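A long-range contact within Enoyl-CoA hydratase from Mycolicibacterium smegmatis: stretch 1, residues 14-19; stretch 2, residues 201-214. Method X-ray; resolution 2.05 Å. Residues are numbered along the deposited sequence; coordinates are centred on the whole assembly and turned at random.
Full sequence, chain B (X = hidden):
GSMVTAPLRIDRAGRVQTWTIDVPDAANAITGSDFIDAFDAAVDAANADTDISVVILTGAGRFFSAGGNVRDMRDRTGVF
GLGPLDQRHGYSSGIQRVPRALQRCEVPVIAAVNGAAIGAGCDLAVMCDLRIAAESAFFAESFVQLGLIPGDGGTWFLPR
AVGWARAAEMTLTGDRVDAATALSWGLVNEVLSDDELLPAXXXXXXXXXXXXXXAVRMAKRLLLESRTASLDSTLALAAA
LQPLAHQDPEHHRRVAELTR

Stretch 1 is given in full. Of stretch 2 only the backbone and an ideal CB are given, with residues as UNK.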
ATOM      1  N   GLY B  14      37.834 -12.258  -7.099  1.00 56.87           N
ATOM      2  CA  GLY B  14      37.697 -10.871  -7.510  1.00 51.59           C
ATOM      3  C   GLY B  14      36.555 -10.192  -6.781  1.00 48.25           C
ATOM      4  O   GLY B  14      36.563 -10.124  -5.548  1.00 56.93           O
ATOM      5  N   ARG B  15      35.550  -9.720  -7.516  1.00 44.42           N
ATOM      6  CA  ARG B  15      34.373  -9.105  -6.914  1.00 42.77           C
ATOM      7  C   ARG B  15      33.213 -10.082  -6.754  1.00 44.33           C
ATOM      8  O   ARG B  15      32.100  -9.667  -6.405  1.00 38.03           O
ATOM      9  CB  ARG B  15      33.933  -7.894  -7.732  1.00 46.08           C
ATOM     10  CG  ARG B  15      35.099  -7.026  -8.143  1.00 47.06           C
ATOM     11  CD  ARG B  15      34.647  -5.707  -8.720  1.00 58.43           C
ATOM     12  NE  ARG B  15      34.578  -4.714  -7.655  1.00 57.44           N
ATOM     13  CZ  ARG B  15      35.406  -3.687  -7.532  1.00 67.22           C
ATOM     14  NH1 ARG B  15      36.371  -3.466  -8.414  1.00 72.15           N
ATOM     15  NH2 ARG B  15      35.285  -2.878  -6.481  1.00 66.79           N
ATOM     16  N   VAL B  16      33.444 -11.369  -6.983  1.00 39.07           N
ATOM     17  CA  VAL B  16      32.396 -12.378  -6.908  1.00 37.58           C
ATOM     18  C   VAL B  16      32.713 -13.316  -5.756  1.00 41.22           C
ATOM     19  O   VAL B  16      33.791 -13.918  -5.718  1.00 43.11           O
ATOM     20  CB  VAL B  16      32.276 -13.155  -8.229  1.00 40.70           C
ATOM     21  CG1 VAL B  16      31.154 -14.196  -8.141  1.00 38.12           C
ATOM     22  CG2 VAL B  16      32.036 -12.192  -9.382  1.00 39.31           C
ATOM     23  N   GLN B  17      31.761 -13.471  -4.839  1.00 37.66           N
ATOM     24  CA  GLN B  17      31.853 -14.468  -3.782  1.00 42.99           C
ATOM     25  C   GLN B  17      30.932 -15.626  -4.117  1.00 39.33           C
ATOM     26  O   GLN B  17      29.823 -15.424  -4.618  1.00 36.17           O
ATOM     27  CB  GLN B  17      31.454 -13.907  -2.414  1.00 40.34           C
ATOM     28  CG  GLN B  17      32.530 -13.200  -1.664  1.00 49.86           C
ATOM     29  CD  GLN B  17      32.098 -12.835  -0.258  1.00 48.98           C
ATOM     30  OE1 GLN B  17      30.929 -12.985   0.100  1.00 42.15           O
ATOM     31  NE2 GLN B  17      33.032 -12.332   0.537  1.00 47.68           N
ATOM     32  N   THR B  18      31.386 -16.839  -3.836  1.00 37.72           N
ATOM     33  CA  THR B  18      30.523 -18.005  -3.924  1.00 34.01           C
ATOM     34  C   THR B  18      30.247 -18.513  -2.519  1.00 39.75           C
ATOM     35  O   THR B  18      31.178 -18.697  -1.723  1.00 37.06           O
ATOM     36  CB  THR B  18      31.149 -19.094  -4.788  1.00 39.53           C
ATOM     37  OG1 THR B  18      31.432 -18.552  -6.078  1.00 40.69           O
ATOM     38  CG2 THR B  18      30.176 -20.257  -4.958  1.00 36.62           C
ATOM     39  N   TRP B  19      28.968 -18.699  -2.211  1.00 36.71           N
ATOM     40  CA  TRP B  19      28.516 -19.292  -0.959  1.00 36.87           C
ATOM     41  C   TRP B  19      28.001 -20.686  -1.283  1.00 35.87           C
ATOM     42  O   TRP B  19      27.062 -20.829  -2.073  1.00 31.09           O
ATOM     43  CB  TRP B  19      27.405 -18.463  -0.320  1.00 36.70           C
ATOM     44  CG  TRP B  19      27.755 -17.034  -0.024  1.00 36.63           C
ATOM     45  CD1 TRP B  19      28.971 -16.429  -0.169  1.00 40.31           C
ATOM     46  CD2 TRP B  19      26.862 -16.031   0.472  1.00 32.71           C
ATOM     47  NE1 TRP B  19      28.891 -15.112   0.220  1.00 36.17           N
ATOM     48  CE2 TRP B  19      27.605 -14.845   0.615  1.00 35.48           C
ATOM     49  CE3 TRP B  19      25.502 -16.026   0.816  1.00 35.16           C
ATOM     50  CZ2 TRP B  19      27.036 -13.663   1.094  1.00 37.36           C
ATOM     51  CZ3 TRP B  19      24.940 -14.857   1.285  1.00 35.84           C
ATOM     52  CH2 TRP B  19      25.701 -13.686   1.410  1.00 35.15           C
ATOM     53  N   UNK B 201      27.268 -19.677 -14.103  1.00 36.54           N
ATOM     54  CA  UNK B 201      26.982 -18.747 -13.017  1.00 35.35           C
ATOM     55  C   UNK B 201      28.057 -17.675 -12.931  1.00 33.28           C
ATOM     56  O   UNK B 201      27.755 -16.495 -12.708  1.00 30.10           O
ATOM     57  CB  UNK B 201      26.870 -19.493 -11.686  1.00 35.35           C
ATOM     58  N   UNK B 202      29.317 -18.060 -13.144  1.00 34.50           N
ATOM     59  CA  UNK B 202      30.393 -17.077 -13.124  1.00 33.44           C
ATOM     60  C   UNK B 202      30.343 -16.149 -14.334  1.00 35.90           C
ATOM     61  O   UNK B 202      30.671 -14.965 -14.213  1.00 36.74           O
ATOM     62  CB  UNK B 202      31.748 -17.785 -13.068  1.00 33.44           C
ATOM     63  N   UNK B 203      29.987 -16.659 -15.516  1.00 35.65           N
ATOM     64  CA  UNK B 203      29.833 -15.756 -16.656  1.00 38.53           C
ATOM     65  C   UNK B 203      28.754 -14.717 -16.371  1.00 34.81           C
ATOM     66  O   UNK B 203      28.959 -13.517 -16.581  1.00 36.40           O
ATOM     67  CB  UNK B 203      29.491 -16.542 -17.923  1.00 38.53           C
ATOM     68  N   UNK B 204      27.609 -15.158 -15.843  1.00 32.83           N
ATOM     69  CA  UNK B 204      26.537 -14.230 -15.499  1.00 34.38           C
ATOM     70  C   UNK B 204      26.976 -13.241 -14.419  1.00 34.76           C
ATOM     71  O   UNK B 204      26.700 -12.042 -14.517  1.00 30.44           O
ATOM     72  CB  UNK B 204      25.302 -15.002 -15.031  1.00 34.38           C
ATOM     73  N   UNK B 205      27.641 -13.736 -13.366  1.00 31.08           N
ATOM     74  CA  UNK B 205      28.159 -12.863 -12.313  1.00 27.27           C
ATOM     75  C   UNK B 205      29.125 -11.816 -12.867  1.00 32.33           C
ATOM     76  O   UNK B 205      29.103 -10.656 -12.440  1.00 32.25           O
ATOM     77  CB  UNK B 205      28.858 -13.696 -11.236  1.00 27.27           C
ATOM     78  N   UNK B 206      29.994 -12.210 -13.801  1.00 32.42           N
ATOM     79  CA  UNK B 206      30.961 -11.273 -14.376  1.00 35.09           C
ATOM     80  C   UNK B 206      30.300 -10.203 -15.238  1.00 34.58           C
ATOM     81  O   UNK B 206      30.849  -9.102 -15.377  1.00 34.73           O
ATOM     82  CB  UNK B 206      31.992 -12.036 -15.210  1.00 35.09           C
ATOM     83  N   UNK B 207      29.147 -10.503 -15.838  1.00 32.03           N
ATOM     84  CA  UNK B 207      28.430  -9.465 -16.582  1.00 41.31           C
ATOM     85  C   UNK B 207      27.915  -8.369 -15.653  1.00 37.70           C
ATOM     86  O   UNK B 207      27.699  -7.234 -16.097  1.00 36.14           O
ATOM     87  CB  UNK B 207      27.265 -10.079 -17.360  1.00 41.31           C
ATOM     88  N   UNK B 208      27.689  -8.697 -14.385  1.00 27.45           N
ATOM     89  CA  UNK B 208      27.360  -7.712 -13.357  1.00 28.62           C
ATOM     90  C   UNK B 208      28.613  -7.086 -12.767  1.00 33.86           C
ATOM     91  O   UNK B 208      28.721  -5.861 -12.672  1.00 32.18           O
ATOM     92  CB  UNK B 208      26.528  -8.358 -12.247  1.00 28.62           C
ATOM     93  N   UNK B 209      29.574  -7.929 -12.366  1.00 29.06           N
ATOM     94  CA  UNK B 209      30.725  -7.474 -11.601  1.00 29.53           C
ATOM     95  C   UNK B 209      31.651  -6.560 -12.402  1.00 34.64           C
ATOM     96  O   UNK B 209      32.474  -5.868 -11.799  1.00 33.46           O
ATOM     97  CB  UNK B 209      31.513  -8.683 -11.091  1.00 29.53           C
ATOM     98  N   UNK B 210      31.544  -6.544 -13.737  1.00 32.78           N
ATOM     99  CA  UNK B 210      32.364  -5.636 -14.543  1.00 33.60           C
ATOM    100  C   UNK B 210      32.004  -4.170 -14.315  1.00 39.08           C
ATOM    101  O   UNK B 210      32.823  -3.292 -14.617  1.00 32.11           O
ATOM    102  CB  UNK B 210      32.214  -5.976 -16.027  1.00 33.60           C
ATOM    103  N   UNK B 211      30.791  -3.883 -13.786  1.00 29.66           N
ATOM    104  CA  UNK B 211      30.268  -2.537 -13.633  1.00 31.54           C
ATOM    105  C   UNK B 211      30.715  -1.917 -12.319  1.00 33.38           C
ATOM    106  O   UNK B 211      31.046  -2.625 -11.370  1.00 37.12           O
ATOM    107  CB  UNK B 211      28.740  -2.548 -13.718  1.00 31.54           C
ATOM    108  N   UNK B 212      30.733  -0.586 -12.231  1.00 33.62           N
ATOM    109  CA  UNK B 212      31.181   0.071 -10.995  1.00 31.75           C
ATOM    110  C   UNK B 212      30.412  -0.441  -9.783  1.00 36.53           C
ATOM    111  O   UNK B 212      29.178  -0.444  -9.763  1.00 32.69           O
ATOM    112  CB  UNK B 212      31.019   1.588 -11.109  1.00 31.75           C
ATOM    113  N   UNK B 213      31.160  -0.873  -8.762  1.00 33.34           N
ATOM    114  CA  UNK B 213      30.548  -1.522  -7.606  1.00 32.11           C
ATOM    115  C   UNK B 213      29.487  -0.675  -6.913  1.00 33.38           C
ATOM    116  O   UNK B 213      28.422  -1.229  -6.589  1.00 37.20           O
ATOM    117  CB  UNK B 213      31.635  -1.891  -6.594  1.00 32.11           C
ATOM    118  N   UNK B 214      29.682   0.623  -6.655  1.00 37.57           N
ATOM    119  CA  UNK B 214      28.603   1.382  -6.004  1.00 34.70           C
ATOM    120  C   UNK B 214      27.325   1.450  -6.825  1.00 32.48           C
ATOM    121  O   UNK B 214      26.232   1.448  -6.250  1.00 31.40           O
ATOM    122  CB  UNK B 214      29.079   2.805  -5.707  1.00 34.70           C
TER

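Stretch 1 offers the helix of stretch 2 an alternating strand: V16 and T18 point toward it and Q17 points away. R15, just before the strand, also points toward stretch 2 and carries its side chain from position 209 on to position 213. The axes of the strand and helix run at 142° and approach to 9.9 Å, and no direct hydrogen bond joins the two stretches. Position 201 lies out of reach of stretch 1; it is A201.

At position 202 CA-to-CB points sideways, and the ideal CB has nothing of stretch 1 within 5.5 Å. A long side chain could turn back toward the V16 methyls and the T18 hydroxyl, so a polar or aromatic residue of some length would suit. The residue is H202. Its chi1 of -80° (m) brings CE1 to 3.8 Å from T18 OG1 and ND1 to 4.3 Å from V16 CG1. A water bridges the pair, 2.7 Å from H202 NE2 and 3.0 Å from T18 OG1.

Positions 203 and 204 are out of reach; they are R203 and L204.

Position 205 points straight at V16, its ideal CB already 3.9 Å from V16 CG1. A small residue fits without rearrangement. A205 fills it, and the two methyl groups meet in apolar contact at that distance.

Position 206 points sideways. The backbone N of R15 points a donor toward this side, too far for direct contact, but an acceptor on a longer chain could meet it through a water; glutamate or glutamine, or another side chain with an acceptor at its end, would serve. In E206 the carboxylate comes nearer than the CB, and OE2 accepts from a water at 3.0 Å that in turn accepts from R15 N at 3.0 Å. OE2 also lies 4.2 Å from V16 CG2.

Positions 207 and 208, R207 and I208, are again out of reach.

Position 209 is tightly approached: its ideal CB is 3.9 Å from V16 CG2 and 4.2 Å from R15 CB. Again a small side chain is favoured. A209 packs its CB on V16 CG2 at 3.9 Å, while its carbonyl O lies 3.8 Å from R15 CD.

Positions 210, 211 and 212 point away from stretch 1. K210 turns its NZ to R207 O at 2.8 Å; N211 follows, and P212 takes the N-cap position before the next helix.

Position 213 points toward the R15 guanidinium, its ideal CB 3.8 Å from R15 NH2, so a compact residue suits. A213 CB makes this contact. Position 214, P214, lies beyond reach.

Stretch 2 201-214: AHRLAERIAKNPAP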
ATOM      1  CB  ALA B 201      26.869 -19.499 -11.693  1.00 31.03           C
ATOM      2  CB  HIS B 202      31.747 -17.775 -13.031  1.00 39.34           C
ATOM      3  CG  HIS B 202      32.090 -18.210 -11.645  1.00 42.45           C
ATOM      4  ND1 HIS B 202      32.568 -17.336 -10.692  1.00 41.63           N
ATOM      5  CD2 HIS B 202      31.985 -19.414 -11.035  1.00 41.33           C
ATOM      6  CE1 HIS B 202      32.772 -17.990  -9.563  1.00 48.18           C
ATOM      7  NE2 HIS B 202      32.420 -19.251  -9.743  1.00 48.09           N
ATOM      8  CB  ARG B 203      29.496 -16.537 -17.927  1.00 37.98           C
ATOM      9  CG  ARG B 203      30.667 -17.247 -18.549  1.00 45.89           C
ATOM     10  CD  ARG B 203      30.306 -17.789 -19.923  1.00 49.02           C
ATOM     11  NE  ARG B 203      29.229 -18.774 -19.848  1.00 49.42           N
ATOM     12  CZ  ARG B 203      29.412 -20.085 -19.768  1.00 47.68           C
ATOM     13  NH1 ARG B 203      30.626 -20.613 -19.725  1.00 53.57           N
ATOM     14  NH2 ARG B 203      28.352 -20.888 -19.747  1.00 46.92           N
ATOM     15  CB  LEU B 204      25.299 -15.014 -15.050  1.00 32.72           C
ATOM     16  CG  LEU B 204      24.055 -14.205 -14.666  1.00 34.32           C
ATOM     17  CD1 LEU B 204      23.603 -13.308 -15.813  1.00 34.22           C
ATOM     18  CD2 LEU B 204      22.909 -15.145 -14.210  1.00 31.51           C
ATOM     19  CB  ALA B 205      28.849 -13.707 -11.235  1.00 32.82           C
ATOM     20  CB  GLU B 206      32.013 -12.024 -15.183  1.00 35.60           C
ATOM     21  CG  GLU B 206      33.234 -12.408 -14.342  1.00 50.20           C
ATOM     22  CD  GLU B 206      33.955 -11.172 -13.795  1.00 63.64           C
ATOM     23  OE1 GLU B 206      33.946 -10.104 -14.475  1.00 64.16           O
ATOM     24  OE2 GLU B 206      34.515 -11.265 -12.681  1.00 69.30           O
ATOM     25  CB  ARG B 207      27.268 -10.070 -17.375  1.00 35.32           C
ATOM     26  CG  ARG B 207      27.639 -10.915 -18.598  1.00 32.76           C
ATOM     27  CD  ARG B 207      26.351 -11.635 -19.117  1.00 43.40           C
ATOM     28  NE  ARG B 207      25.288 -10.683 -19.423  1.00 42.61           N
ATOM     29  CZ  ARG B 207      23.996 -10.972 -19.502  1.00 41.38           C
ATOM     30  NH1 ARG B 207      23.544 -12.194 -19.285  1.00 36.24           N
ATOM     31  NH2 ARG B 207      23.134 -10.007 -19.815  1.00 41.98           N
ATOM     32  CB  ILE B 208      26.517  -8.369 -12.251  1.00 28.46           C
ATOM     33  CG1 ILE B 208      25.193  -8.884 -12.816  1.00 30.14           C
ATOM     34  CG2 ILE B 208      26.309  -7.414 -11.079  1.00 27.95           C
ATOM     35  CD1 ILE B 208      24.406  -9.704 -11.807  1.00 24.50           C
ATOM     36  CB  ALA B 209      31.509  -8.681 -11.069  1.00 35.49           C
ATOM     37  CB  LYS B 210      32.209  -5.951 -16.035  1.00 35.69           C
ATOM     38  CG  LYS B 210      30.794  -5.644 -16.596  1.00 34.80           C
ATOM     39  CD  LYS B 210      30.805  -5.613 -18.132  1.00 38.82           C
ATOM     40  CE  LYS B 210      29.450  -5.240 -18.746  1.00 34.35           C
ATOM     41  NZ  LYS B 210      28.433  -6.326 -18.633  1.00 34.38           N
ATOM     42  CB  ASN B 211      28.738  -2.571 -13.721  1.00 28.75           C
ATOM     43  CG  ASN B 211      28.263  -3.079 -15.057  1.00 33.24           C
ATOM     44  OD1 ASN B 211      27.379  -3.950 -15.156  1.00 31.34           O
ATOM     45  ND2 ASN B 211      28.866  -2.562 -16.104  1.00 24.79           N
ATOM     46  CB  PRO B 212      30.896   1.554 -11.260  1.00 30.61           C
ATOM     47  CG  PRO B 212      30.916   1.681 -12.735  1.00 32.81           C
ATOM     48  CD  PRO B 212      30.338   0.381 -13.260  1.00 26.31           C
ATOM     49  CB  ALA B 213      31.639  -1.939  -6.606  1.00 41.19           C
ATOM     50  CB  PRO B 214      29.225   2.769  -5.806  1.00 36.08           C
ATOM     51  CG  PRO B 214      30.672   2.553  -5.854  1.00 39.78           C
ATOM     52  CD  PRO B 214      30.884   1.457  -6.840  1.00 38.22           C
TER
HETATM   53  O   HOH W   1      35.393  -9.453 -10.496  1.00 47.63           O
HETATM   54  O   HOH W   2      32.540 -20.899  -7.575  1.00 49.77           O
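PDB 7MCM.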